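Local coordinates for protein staphylococcal superantigen-like 1 (PDB 4O1N) that is a secreted toxin-family protein that probably cleaves host collagens and cytokines to promote virulence, at residues 135-140 against 201-206. Numbering follows the deposited sequence.
Sequences YYISKE and TKINKI
In the beta-grasp domain, the loop 135-140 that leaves edge strand 128-134 runs roughly antiparallel to 201-206, where central strand 203-210 begins, and Tyr-135, Ile-137 and Glu-140 of the loop touch Ile-206, Ile-203 and Thr-201. The Tyr-135 ring, its CG anti to the backbone N (chi1 -168°), receives the Ile-206 CD1 methyl over one face in a CH-pi contact. Ile-206 CD1 stands 4.3 Å from the centroid of the Tyr-135 ring and 27° off its normal, closest to the root of the ring, with Tyr-135 CG at 3.9 Å. Ile-137 CG1 lies in the ring plane at the edge of Tyr-135. From there the chain continues to Ile-137 CD1, which meets the Ile-203 side chain methyl to methyl, 3.9 Å from Ile-203 CD1, and also reaches Ile-203 CB at 4.1 Å. At the far end Thr-201 offers its methyl rather than its hydroxyl: CG2 rests 4.1 Å from Glu-140 CA, while OG1 is hydrogen-bonded to Asp-199 OD1. Glu-140 OE1 and OE2 accept the backbone N-H of Ser-109 and Val-110 respectively, and Lys-139 NZ bonds to the Asp-141 backbone O and forms a salt bridge with Asp-84 of the OB-fold domain. Leu-151 packs on Tyr-135 and Ile-206, which thus join the apolar layer between the sheet and helix 144-159 characteristic of the beta-grasp fold.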
loop_
_atom_site.group_PDB
_atom_site.type_symbol
_atom_site.label_atom_id
_atom_site.label_comp_id
_atom_site.label_asym_id
_atom_site.label_seq_id
_atom_site.Cartn_x
_atom_site.Cartn_y
_atom_site.Cartn_z
ATOM N N TYR A 135 7.259 13.590 -1.242
ATOM C CA TYR A 135 7.110 12.177 -0.902
ATOM C C TYR A 135 8.241 11.436 -1.637
ATOM O O TYR A 135 8.513 11.740 -2.780
ATOM C CB TYR A 135 5.729 11.661 -1.301
ATOM C CG TYR A 135 5.383 10.302 -0.744
ATOM C CD1 TYR A 135 4.786 10.149 0.511
ATOM C CD2 TYR A 135 5.668 9.150 -1.473
ATOM C CE1 TYR A 135 4.464 8.881 1.006
ATOM C CE2 TYR A 135 5.367 7.884 -0.993
ATOM C CZ TYR A 135 4.762 7.745 0.251
ATOM O OH TYR A 135 4.465 6.468 0.713
ATOM N N TYR A 136 8.918 10.486 -0.993
ATOM C CA TYR A 136 10.047 9.818 -1.654
ATOM C C TYR A 136 9.676 8.400 -2.067
ATOM O O TYR A 136 9.021 7.711 -1.331
ATOM C CB TYR A 136 11.271 9.847 -0.743
ATOM C CG TYR A 136 11.723 11.267 -0.409
ATOM C CD1 TYR A 136 12.889 11.805 -0.977
ATOM C CD2 TYR A 136 10.973 12.085 0.458
ATOM C CE1 TYR A 136 13.284 13.095 -0.677
ATOM C CE2 TYR A 136 11.364 13.391 0.745
ATOM C CZ TYR A 136 12.508 13.879 0.181
ATOM O OH TYR A 136 12.931 15.145 0.442
ATOM N N ILE A 137 10.085 7.987 -3.265
ATOM C CA ILE A 137 9.625 6.746 -3.860
ATOM C C ILE A 137 10.769 6.008 -4.497
ATOM O O ILE A 137 11.426 6.533 -5.397
ATOM C CB ILE A 137 8.639 7.015 -4.994
ATOM C CG1 ILE A 137 7.470 7.859 -4.506
ATOM C CG2 ILE A 137 8.133 5.711 -5.589
ATOM C CD1 ILE A 137 6.895 8.702 -5.613
ATOM N N SER A 138 11.003 4.785 -4.042
ATOM C CA SER A 138 12.152 4.024 -4.494
ATOM C C SER A 138 11.717 2.978 -5.479
ATOM O O SER A 138 12.557 2.439 -6.156
ATOM C CB SER A 138 12.872 3.368 -3.301
ATOM O OG SER A 138 12.055 2.384 -2.677
ATOM N N LYS A 139 10.410 2.691 -5.557
ATOM C CA LYS A 139 9.899 1.502 -6.248
ATOM C C LYS A 139 9.278 1.825 -7.608
ATOM O O LYS A 139 8.449 2.737 -7.737
ATOM C CB LYS A 139 8.886 0.745 -5.370
ATOM C CG LYS A 139 9.522 -0.214 -4.372
ATOM C CD LYS A 139 8.528 -0.896 -3.432
ATOM C CE LYS A 139 7.321 -1.562 -4.126
ATOM N NZ LYS A 139 7.667 -2.573 -5.159
ATOM N N GLU A 140 9.686 1.045 -8.615
ATOM C CA GLU A 140 9.191 1.180 -9.966
ATOM C C GLU A 140 7.733 0.823 -10.021
ATOM O O GLU A 140 6.962 1.528 -10.651
ATOM C CB GLU A 140 9.983 0.282 -10.930
ATOM C CG GLU A 140 11.425 0.729 -11.170
ATOM C CD GLU A 140 12.289 -0.315 -11.873
ATOM O OE1 GLU A 140 11.756 -1.148 -12.675
ATOM O OE2 GLU A 140 13.522 -0.279 -11.604
ATOM N N THR A 201 7.826 5.662 -10.615
ATOM C CA THR A 201 8.709 6.596 -11.266
ATOM C C THR A 201 7.923 7.761 -11.887
ATOM O O THR A 201 8.514 8.749 -12.259
ATOM C CB THR A 201 9.576 5.916 -12.379
ATOM O OG1 THR A 201 8.786 5.554 -13.522
ATOM C CG2 THR A 201 10.249 4.682 -11.881
ATOM N N LYS A 202 6.604 7.662 -11.981
ATOM C CA LYS A 202 5.803 8.642 -12.745
ATOM C C LYS A 202 4.678 9.245 -11.946
ATOM O O LYS A 202 3.633 9.566 -12.508
ATOM C CB LYS A 202 5.197 7.974 -13.979
ATOM C CG LYS A 202 6.207 7.751 -15.075
ATOM C CD LYS A 202 5.621 7.031 -16.262
ATOM C CE LYS A 202 6.691 6.844 -17.325
ATOM N NZ LYS A 202 6.192 5.919 -18.394
ATOM N N ILE A 203 4.874 9.357 -10.633
ATOM C CA ILE A 203 3.918 10.027 -9.740
ATOM C C ILE A 203 4.334 11.464 -9.644
ATOM O O ILE A 203 5.411 11.757 -9.233
ATOM C CB ILE A 203 3.928 9.438 -8.333
ATOM C CG1 ILE A 203 3.489 7.980 -8.399
ATOM C CG2 ILE A 203 3.008 10.252 -7.428
ATOM C CD1 ILE A 203 3.555 7.218 -7.097
ATOM N N ASN A 204 3.458 12.359 -10.041
ATOM C CA ASN A 204 3.803 13.765 -10.130
ATOM C C ASN A 204 3.447 14.439 -8.850
ATOM O O ASN A 204 4.207 15.267 -8.357
ATOM C CB ASN A 204 2.999 14.421 -11.249
ATOM C CG ASN A 204 3.283 15.916 -11.389
ATOM O OD1 ASN A 204 4.357 16.311 -11.832
ATOM N ND2 ASN A 204 2.315 16.743 -11.031
ATOM N N LYS A 205 2.267 14.131 -8.322
ATOM C CA LYS A 205 1.840 14.770 -7.087
ATOM C C LYS A 205 0.927 13.894 -6.214
ATOM O O LYS A 205 0.103 13.137 -6.707
ATOM C CB LYS A 205 1.121 16.082 -7.415
ATOM C CG LYS A 205 0.648 16.848 -6.194
ATOM C CD LYS A 205 0.060 18.198 -6.572
ATOM C CE LYS A 205 -0.425 18.930 -5.313
ATOM N NZ LYS A 205 -0.529 20.386 -5.541
ATOM N N ILE A 206 1.059 14.059 -4.905
ATOM C CA ILE A 206 0.147 13.435 -3.975
ATOM C C ILE A 206 -0.469 14.495 -3.118
ATOM O O ILE A 206 0.256 15.248 -2.468
ATOM C CB ILE A 206 0.869 12.435 -3.073
ATOM C CG1 ILE A 206 1.272 11.219 -3.899
ATOM C CG2 ILE A 206 -0.042 11.997 -1.929
ATOM C CD1 ILE A 206 2.364 10.424 -3.253
#